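Local atomic coordinates of Cry23AA1 (Bacillus thuringiensis, PDB entry 4RHZ), a protein that forms a binary crystal toxin complex with Cry37Aa1, binds zinc and, as a member of the aerolysin family, probably acts by making pores in target membranes. Residues A[75-80]-A[152-157]; A[110-115]-A[221-226]; A[116-121]-A[161-166]. All blocks are in the same frame, centred on the assembly; numbering follows the deposited sequence. Where two conformers were deposited one is given.

Contact 1 of 3, residues A[75-80]-A[152-157]. With ZN (zinc ion), chain C.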
loop_
_atom_site.group_PDB
_atom_site.type_symbol
_atom_site.label_atom_id
_atom_site.label_comp_id
_atom_site.label_asym_id
_atom_site.label_seq_id
_atom_site.Cartn_x
_atom_site.Cartn_y
_atom_site.Cartn_z
ATOM N N TRP A 75 -18.042 5.122 -8.789
ATOM C CA TRP A 75 -17.686 4.038 -7.902
ATOM C C TRP A 75 -17.505 4.470 -6.437
ATOM O O TRP A 75 -16.915 5.512 -6.145
ATOM C CB TRP A 75 -16.436 3.331 -8.415
ATOM C CG TRP A 75 -16.278 1.981 -7.840
ATOM C CD1 TRP A 75 -17.057 0.875 -8.081
ATOM C CD2 TRP A 75 -15.279 1.579 -6.894
ATOM N NE1 TRP A 75 -16.590 -0.204 -7.334
ATOM C CE2 TRP A 75 -15.500 0.212 -6.601
ATOM C CE3 TRP A 75 -14.205 2.243 -6.277
ATOM C CZ2 TRP A 75 -14.680 -0.508 -5.712
ATOM C CZ3 TRP A 75 -13.384 1.528 -5.385
ATOM C CH2 TRP A 75 -13.624 0.169 -5.113
ATOM N N THR A 76 -18.046 3.681 -5.525
ATOM C CA THR A 76 -17.928 4.001 -4.101
ATOM C C THR A 76 -17.001 2.987 -3.428
ATOM O O THR A 76 -17.286 1.805 -3.415
ATOM C CB THR A 76 -19.288 4.127 -3.383
ATOM O OG1 THR A 76 -20.108 3.024 -3.765
ATOM C CG2 THR A 76 -19.986 5.377 -3.771
ATOM N N GLU A 77 -15.850 3.469 -2.999
ATOM C CA GLU A 77 -14.836 2.640 -2.337
ATOM C C GLU A 77 -14.961 2.867 -0.832
ATOM O O GLU A 77 -15.243 3.981 -0.354
ATOM C CB GLU A 77 -13.419 3.030 -2.749
ATOM C CG GLU A 77 -12.924 4.423 -2.189
ATOM C CD GLU A 77 -11.378 4.531 -2.154
ATOM O OE1 GLU A 77 -10.751 3.830 -3.007
ATOM O OE2 GLU A 77 -10.813 5.267 -1.298
ATOM N N THR A 78 -14.807 1.796 -0.091
ATOM C CA THR A 78 -14.845 1.922 1.353
ATOM C C THR A 78 -13.442 1.683 1.730
ATOM O O THR A 78 -12.858 0.684 1.329
ATOM C CB THR A 78 -15.820 0.946 2.046
ATOM O OG1 THR A 78 -17.173 1.392 1.807
ATOM C CG2 THR A 78 -15.588 0.958 3.595
ATOM N N HIS A 79 -12.871 2.634 2.453
ATOM C CA HIS A 79 -11.518 2.417 2.848
ATOM C C HIS A 79 -11.012 2.871 4.286
ATOM O O HIS A 79 -11.561 3.816 4.911
ATOM C CB HIS A 79 -10.705 3.023 1.800
ATOM C CG HIS A 79 -10.297 4.398 2.154
ATOM N ND1 HIS A 79 -9.243 4.646 3.004
ATOM C CD2 HIS A 79 -10.771 5.596 1.765
ATOM C CE1 HIS A 79 -9.087 5.952 3.140
ATOM N NE2 HIS A 79 -10.017 6.548 2.411
ATOM N N THR A 80 -9.904 2.227 4.714
ATOM C CA THR A 80 -9.447 2.180 6.118
ATOM C C THR A 80 -8.056 2.836 6.428
ATOM O O THR A 80 -7.112 2.717 5.644
ATOM C CB THR A 80 -9.476 0.692 6.575
ATOM O OG1 THR A 80 -10.803 0.192 6.486
ATOM C CG2 THR A 80 -9.092 0.506 8.025
ATOM N N TYR A 152 -13.252 1.537 -16.699
ATOM C CA TYR A 152 -12.956 2.382 -15.528
ATOM C C TYR A 152 -11.974 1.644 -14.615
ATOM O O TYR A 152 -12.233 0.505 -14.183
ATOM C CB TYR A 152 -14.296 2.653 -14.798
ATOM C CG TYR A 152 -14.263 3.758 -13.787
ATOM C CD1 TYR A 152 -13.572 4.943 -14.053
ATOM C CD2 TYR A 152 -15.009 3.669 -12.611
ATOM C CE1 TYR A 152 -13.595 5.981 -13.153
ATOM C CE2 TYR A 152 -15.001 4.706 -11.684
ATOM C CZ TYR A 152 -14.324 5.825 -11.963
ATOM O OH TYR A 152 -14.374 6.858 -11.100
ATOM N N ILE A 153 -10.828 2.275 -14.374
ATOM C CA ILE A 153 -9.720 1.675 -13.638
ATOM C C ILE A 153 -9.564 2.446 -12.308
ATOM O O ILE A 153 -9.490 3.696 -12.333
ATOM C CB ILE A 153 -8.328 1.870 -14.347
ATOM C CG1 ILE A 153 -8.103 1.054 -15.658
ATOM C CG2 ILE A 153 -7.219 1.441 -13.445
ATOM C CD1 ILE A 153 -9.119 0.047 -15.957
ATOM N N ILE A 154 -9.506 1.732 -11.169
ATOM C CA ILE A 154 -9.166 2.369 -9.879
ATOM C C ILE A 154 -7.774 1.874 -9.433
ATOM O O ILE A 154 -7.517 0.656 -9.390
ATOM C CB ILE A 154 -10.304 2.184 -8.846
ATOM C CG1 ILE A 154 -10.268 3.258 -7.741
ATOM C CG2 ILE A 154 -10.307 0.802 -8.260
ATOM C CD1 ILE A 154 -8.996 3.334 -7.004
ATOM N N GLN A 155 -6.877 2.806 -9.188
ATOM C CA GLN A 155 -5.556 2.490 -8.794
ATOM C C GLN A 155 -5.466 2.493 -7.233
ATOM O O GLN A 155 -5.533 3.538 -6.610
ATOM C CB GLN A 155 -4.574 3.472 -9.414
ATOM C CG GLN A 155 -3.183 3.160 -9.115
ATOM C CD GLN A 155 -2.225 3.990 -9.890
ATOM O OE1 GLN A 155 -1.524 4.845 -9.332
ATOM N NE2 GLN A 155 -2.180 3.762 -11.221
ATOM N N ASN A 156 -5.305 1.305 -6.669
ATOM C CA ASN A 156 -5.204 1.052 -5.234
ATOM C C ASN A 156 -3.812 1.039 -4.696
ATOM O O ASN A 156 -2.911 0.485 -5.333
ATOM C CB ASN A 156 -5.833 -0.285 -4.900
ATOM C CG ASN A 156 -7.130 -0.098 -4.234
ATOM O OD1 ASN A 156 -8.184 0.148 -4.903
ATOM N ND2 ASN A 156 -7.095 -0.107 -2.859
ATOM N N GLY A 157 -3.638 1.661 -3.533
ATOM C CA GLY A 157 -2.370 1.556 -2.761
ATOM C C GLY A 157 -2.617 1.051 -1.331
ATOM O O GLY A 157 -3.665 1.339 -0.757
HETATM ZN ZN ZN C . -10.209 8.596 2.589
#
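Trp75 opens the contact with its CB rather than its indole: CB lies 3.8 Å from Tyr152 CE2, near the plane of the tyrosine ring, so the methylene meets an edge and no ring stacks on another across this interface. The indole CG stands anti to the backbone N (chi1 -161°), and this carries the benzo end inward, where CZ3 comes within 4.3 Å of Ile154 CG2. That second contact is loose, and less certain because Ile154 was modelled in two conformers. The Tyr152 ring is also held outside the two segments, its OH hydrogen-bonded to Asp136 and its ring stacked with Phe73.

Two residues on, Glu77 also points toward 152-157. Its OE1 approaches Ile154 CD1 loosely, at 4.4 Å and with the same caution, while making a weak hydrogen bond with Gly224 N. The backbone of Glu77 is paired with that of His132, a zinc ligand.

His79 no longer touches the opposite strand. Its NE2 instead binds the zinc ion at 2.1 Å.

No hydrogen bond joins the segments, whose axes run nearly codirectionally (19°) but stay 10.3 Å apart. That spacing fits side chains meeting across the interior of a curled sheet rather than backbone hydrogen-bonded pairing of neighbouring strands. Toward the C-terminal end of 75-80 the same strand of this aerolysin-type fold presents His79 to a zinc site completed by Glu130 and His132.

Contact 2 of 3, residues A[110-115]-A[221-226]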
loop_
_atom_site.group_PDB
_atom_site.type_symbol
_atom_site.label_atom_id
_atom_site.label_comp_id
_atom_site.label_asym_id
_atom_site.label_seq_id
_atom_site.Cartn_x
_atom_site.Cartn_y
_atom_site.Cartn_z
ATOM N N VAL A 110 3.555 9.003 -7.467
ATOM C CA VAL A 110 2.406 9.443 -6.754
ATOM C C VAL A 110 2.828 9.481 -5.256
ATOM O O VAL A 110 3.703 8.712 -4.823
ATOM C CB VAL A 110 1.234 8.529 -7.165
ATOM C CG1 VAL A 110 1.795 7.169 -7.671
ATOM C CG2 VAL A 110 0.187 8.385 -6.082
ATOM N N THR A 111 2.239 10.440 -4.544
ATOM C CA THR A 111 2.518 10.776 -3.182
ATOM C C THR A 111 1.232 10.713 -2.379
ATOM O O THR A 111 0.256 11.320 -2.802
ATOM C CB THR A 111 3.070 12.236 -3.100
ATOM O OG1 THR A 111 4.483 12.172 -2.899
ATOM C CG2 THR A 111 2.460 13.058 -1.924
ATOM N N LEU A 112 1.209 10.025 -1.224
ATOM C CA LEU A 112 0.016 10.188 -0.387
ATOM C C LEU A 112 0.286 10.789 1.007
ATOM O O LEU A 112 1.335 10.513 1.636
ATOM C CB LEU A 112 -0.892 8.949 -0.369
ATOM C CG LEU A 112 -0.664 7.761 0.567
ATOM C CD1 LEU A 112 -0.803 8.187 2.016
ATOM C CD2 LEU A 112 -1.645 6.628 0.359
ATOM N N THR A 113 -0.666 11.603 1.438
ATOM C CA THR A 113 -0.634 12.291 2.710
ATOM C C THR A 113 -1.602 11.724 3.701
ATOM O O THR A 113 -2.814 11.642 3.452
ATOM C CB THR A 113 -0.931 13.791 2.536
ATOM O OG1 THR A 113 0.216 14.368 1.935
ATOM C CG2 THR A 113 -1.149 14.518 3.911
ATOM N N VAL A 114 -1.052 11.336 4.844
ATOM C CA VAL A 114 -1.876 10.797 5.911
ATOM C C VAL A 114 -1.354 11.239 7.305
ATOM O O VAL A 114 -0.150 11.452 7.516
ATOM C CB VAL A 114 -1.994 9.259 5.777
ATOM C CG1 VAL A 114 -0.673 8.575 6.047
ATOM C CG2 VAL A 114 -3.048 8.708 6.728
ATOM N N SER A 115 -2.268 11.367 8.243
ATOM C CA SER A 115 -1.954 11.940 9.535
ATOM C C SER A 115 -2.515 11.007 10.596
ATOM O O SER A 115 -3.572 10.374 10.410
ATOM C CB SER A 115 -2.659 13.301 9.699
ATOM O OG SER A 115 -1.930 14.360 9.073
ATOM N N GLY A 221 -2.842 1.483 6.176
ATOM C CA GLY A 221 -3.983 2.005 5.329
ATOM C C GLY A 221 -4.079 1.317 3.945
ATOM O O GLY A 221 -3.137 0.631 3.514
ATOM N N ALA A 222 -5.197 1.523 3.261
ATOM C CA ALA A 222 -5.419 1.005 1.928
ATOM C C ALA A 222 -6.420 1.983 1.368
ATOM O O ALA A 222 -7.468 2.185 1.975
ATOM C CB ALA A 222 -6.049 -0.418 1.985
ATOM N N GLN A 223 -6.113 2.620 0.247
ATOM C CA GLN A 223 -7.138 3.473 -0.407
ATOM C C GLN A 223 -6.964 3.501 -1.902
ATOM O O GLN A 223 -5.873 3.212 -2.436
ATOM C CB GLN A 223 -7.067 4.942 0.089
ATOM C CG GLN A 223 -5.731 5.478 -0.115
ATOM C CD GLN A 223 -5.648 6.965 0.151
ATOM O OE1 GLN A 223 -5.135 7.380 1.220
ATOM N NE2 GLN A 223 -6.119 7.803 -0.830
ATOM N N GLY A 224 -8.020 3.976 -2.555
ATOM C CA GLY A 224 -7.918 4.342 -3.959
ATOM C C GLY A 224 -6.993 5.516 -4.042
ATOM O O GLY A 224 -7.128 6.491 -3.261
ATOM N N LEU A 225 -6.069 5.465 -4.978
ATOM C CA LEU A 225 -5.230 6.612 -5.162
ATOM C C LEU A 225 -5.644 7.507 -6.306
ATOM O O LEU A 225 -5.424 8.717 -6.233
ATOM C CB LEU A 225 -3.809 6.199 -5.417
ATOM C CG LEU A 225 -3.149 5.254 -4.425
ATOM C CD1 LEU A 225 -1.875 4.750 -5.116
ATOM C CD2 LEU A 225 -2.800 6.031 -3.090
ATOM N N ARG A 226 -6.166 6.901 -7.382
ATOM C CA ARG A 226 -6.603 7.615 -8.582
ATOM C C ARG A 226 -7.413 6.718 -9.484
ATOM O O ARG A 226 -7.334 5.461 -9.370
ATOM C CB ARG A 226 -5.475 8.231 -9.349
ATOM C CG ARG A 226 -4.303 7.356 -9.462
ATOM C CD ARG A 226 -3.765 7.516 -10.780
ATOM N NE ARG A 226 -2.476 8.123 -10.793
ATOM C CZ ARG A 226 -2.071 9.010 -11.718
ATOM N NH1 ARG A 226 -2.891 9.432 -12.697
ATOM N NH2 ARG A 226 -0.831 9.490 -11.647
#
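Leu112 and Leu225 make the tight part of this contact, with Leu112 CD2 3.7 Å from Leu225 CD2 and the two side chains crossing at about a right angle. The same Leu112 methyl meets Gln223 OE1, also at 3.7 Å, the Leu112 and Gln223 side chains approaching from opposite directions. Val110 widens the apolar patch more loosely, its CG2 lying 4.3 Å from Leu225 CD1, and Val258 touches all four of these buried side chains.

Packing falls off toward both ends. Val114 points toward 221-226 but stays 5.8 Å from its nearest atom, while Arg226, partly exposed, comes no nearer than 5.0 Å to 110-115 with its side chain and makes a long, weak ion pair with Asp109. Thr111 and Thr113, partly exposed as well, point away from the interface. Leu225 and Arg226 both face Gln155, the signature of a classic beta bulge.

Gln223 brings the polar group into this core. Its NE2 donates to Gly224 O at 2.9 Å along a nearly straight N-H path (172°), with the acceptor in the glutamine's amide plane, and OE1 accepts from Asn257 ND2. Both ends of the amide are therefore bonded, which fixes its rotation and implies that the carbonyl oxygen can lie against a leucine methyl without being left unsatisfied.

Contact 3 of 3, residues A[116-121]-A[161-166]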
loop_
_atom_site.group_PDB
_atom_site.type_symbol
_atom_site.label_atom_id
_atom_site.label_comp_id
_atom_site.label_asym_id
_atom_site.label_seq_id
_atom_site.Cartn_x
_atom_site.Cartn_y
_atom_site.Cartn_z
ATOM N N ALA A 116 -1.832 10.938 11.731
ATOM C CA ALA A 116 -2.430 10.239 12.854
ATOM C C ALA A 116 -1.980 10.866 14.183
ATOM O O ALA A 116 -0.937 11.538 14.253
ATOM C CB ALA A 116 -2.129 8.741 12.789
ATOM N N GLU A 117 -2.836 10.685 15.184
ATOM C CA GLU A 117 -2.548 11.056 16.536
ATOM C C GLU A 117 -1.937 9.906 17.367
ATOM O O GLU A 117 -2.566 8.881 17.610
ATOM C CB GLU A 117 -3.766 11.648 17.276
ATOM C CG GLU A 117 -3.155 12.600 18.366
ATOM C CD GLU A 117 -4.083 13.599 18.910
ATOM O OE1 GLU A 117 -3.686 14.246 19.902
ATOM O OE2 GLU A 117 -5.196 13.743 18.372
ATOM N N TYR A 118 -0.697 10.097 17.759
ATOM C CA TYR A 118 -0.048 9.189 18.696
ATOM C C TYR A 118 -0.076 9.655 20.168
ATOM O O TYR A 118 0.577 10.641 20.524
ATOM C CB TYR A 118 1.349 8.906 18.243
ATOM C CG TYR A 118 1.321 8.165 16.931
ATOM C CD1 TYR A 118 1.201 6.788 16.895
ATOM C CD2 TYR A 118 1.356 8.865 15.710
ATOM C CE1 TYR A 118 1.180 6.112 15.689
ATOM C CE2 TYR A 118 1.301 8.191 14.495
ATOM C CZ TYR A 118 1.221 6.844 14.482
ATOM O OH TYR A 118 1.178 6.210 13.251
ATOM N N ASN A 119 -0.863 8.944 20.966
ATOM C CA ASN A 119 -0.844 9.096 22.409
ATOM C C ASN A 119 0.144 8.081 23.043
ATOM O O ASN A 119 -0.096 6.869 23.021
ATOM C CB ASN A 119 -2.243 8.929 22.973
ATOM C CG ASN A 119 -2.258 8.969 24.581
ATOM O OD1 ASN A 119 -1.198 8.914 25.283
ATOM N ND2 ASN A 119 -3.466 9.000 25.131
ATOM N N TYR A 120 1.246 8.584 23.586
ATOM C CA TYR A 120 2.365 7.707 24.029
ATOM C C TYR A 120 2.042 6.750 25.164
ATOM O O TYR A 120 2.704 5.730 25.316
ATOM C CB TYR A 120 3.605 8.508 24.395
ATOM C CG TYR A 120 4.293 9.257 23.269
ATOM C CD1 TYR A 120 3.579 9.832 22.217
ATOM C CD2 TYR A 120 5.665 9.477 23.321
ATOM C CE1 TYR A 120 4.256 10.592 21.200
ATOM C CE2 TYR A 120 6.326 10.193 22.327
ATOM C CZ TYR A 120 5.610 10.748 21.287
ATOM O OH TYR A 120 6.291 11.467 20.360
ATOM N N SER A 121 0.949 7.030 25.855
ATOM C CA SER A 121 0.582 6.362 27.107
ATOM C C SER A 121 -0.392 5.214 26.963
ATOM O O SER A 121 -0.738 4.567 27.992
ATOM C CB SER A 121 0.013 7.407 28.099
ATOM O OG SER A 121 1.028 8.450 28.181
ATOM N N VAL A 161 3.483 0.916 7.744
ATOM C CA VAL A 161 4.804 1.508 8.036
ATOM C C VAL A 161 5.095 1.560 9.546
ATOM O O VAL A 161 4.338 2.160 10.280
ATOM C CB VAL A 161 4.929 2.888 7.466
ATOM C CG1 VAL A 161 6.343 3.423 7.632
ATOM C CG2 VAL A 161 4.508 2.948 5.954
ATOM N N PRO A 162 6.187 0.909 10.008
ATOM C CA PRO A 162 6.576 1.083 11.410
ATOM C C PRO A 162 6.994 2.513 11.657
ATOM O O PRO A 162 7.633 3.145 10.797
ATOM C CB PRO A 162 7.776 0.135 11.581
ATOM C CG PRO A 162 7.655 -0.905 10.464
ATOM C CD PRO A 162 6.982 -0.147 9.335
ATOM N N VAL A 163 6.580 3.070 12.794
ATOM C CA VAL A 163 7.112 4.386 13.159
ATOM C C VAL A 163 7.861 4.285 14.507
ATOM O O VAL A 163 7.587 3.380 15.353
ATOM C CB VAL A 163 6.024 5.492 13.192
ATOM C CG1 VAL A 163 5.210 5.511 11.891
ATOM C CG2 VAL A 163 5.068 5.302 14.381
ATOM N N ASN A 164 8.817 5.203 14.662
ATOM C CA ASN A 164 9.512 5.445 15.892
ATOM C C ASN A 164 8.721 6.453 16.701
ATOM O O ASN A 164 8.357 7.507 16.182
ATOM C CB ASN A 164 10.858 6.052 15.579
ATOM C CG ASN A 164 11.723 5.123 14.769
ATOM O OD1 ASN A 164 11.795 3.909 15.032
ATOM N ND2 ASN A 164 12.335 5.681 13.727
ATOM N N VAL A 165 8.476 6.125 17.968
ATOM C CA VAL A 165 7.721 6.974 18.904
ATOM C C VAL A 165 8.707 7.378 20.053
ATOM O O VAL A 165 9.042 6.570 20.908
ATOM C CB VAL A 165 6.507 6.176 19.460
ATOM C CG1 VAL A 165 5.714 6.980 20.466
ATOM C CG2 VAL A 165 5.584 5.686 18.322
ATOM N N GLU A 166 9.186 8.607 20.025
ATOM C CA GLU A 166 10.350 9.027 20.758
ATOM C C GLU A 166 10.115 10.315 21.491
ATOM O O GLU A 166 9.360 11.184 21.016
ATOM C CB GLU A 166 11.524 9.245 19.810
ATOM C CG GLU A 166 12.073 7.931 19.315
ATOM C CD GLU A 166 13.292 8.151 18.448
ATOM O OE1 GLU A 166 14.402 7.896 18.923
ATOM O OE2 GLU A 166 13.165 8.648 17.316
#
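Tyr120 and Val165 bury more surface here than any other residues, and the centre of their contact is one methyl group set over one ring. Val165 CG1 stands 3.6 Å from the centroid of the Tyr120 ring and only 5° off its normal, a CH-pi contact over the face. The centring is confirmed atom by atom: all six ring carbons of Tyr120 lie 3.8 to 4.0 Å from Val165 CG1. The torsion that sets CG1 anti to the Val165 backbone N (chi1 178°) lays this methyl over the ring.

The rim of the same ring meets the backbone of the next residue. Glu166 O lies near the ring plane, 3.2 Å from Tyr120 OH, a hydroxyl that also has Thr97 OG1 as a hydrogen-bond partner. The Glu166 side chain leaves its backbone away from 116-121, and its OE1 is hydrogen-bonded to His212 NE2.

In the fold, the contact sets the end of strand 111-119, part of a small four-strand sheet, against strand 146-179 of the large curled sheet, a layered arrangement consistent with the elongated aerolysin-type architecture. The small-sheet strand stops at an Asx turn: Asn119 OD1 accepts from Ser121 N at 2.9 Å, with the donor above the carbonyl plane, while Tyr120 lies between them.

Tyr118, third in buried area, approaches Val163 from the opposite direction. Val163 CG2 sits 4.1 Å from Tyr118 CZ and almost as close to CE1 and OH, meeting the phenol end obliquely. The hydroxyl of Tyr118 is hydrogen-bonded to Phe218 O on strand 211-235, and Val38 of strand 32-40 touches Tyr118, Tyr120 and Val163 alike.

Overall arrangement
The three contacts are spread along the elongated molecule. The centres of contacts 1 and 2 are about 11 Å apart, those of contacts 2 and 3 about 19 Å, and those of contacts 1 and 3 about 27 Å. Strand 146-179 serves contacts 1 and 3, strand 111-119 serves contacts 2 and 3, and strand 211-235 is a sheet neighbour of both strands of contact 1. Contacts 1 and 2 touch directly: Gln155 O is 2.6 Å from Leu225 N, a probable hydrogen bond. Along the chain, contact 3 is nested within contact 2, whereas contact 1 crosses both. Long strands thus tie the zinc region to the small sheet.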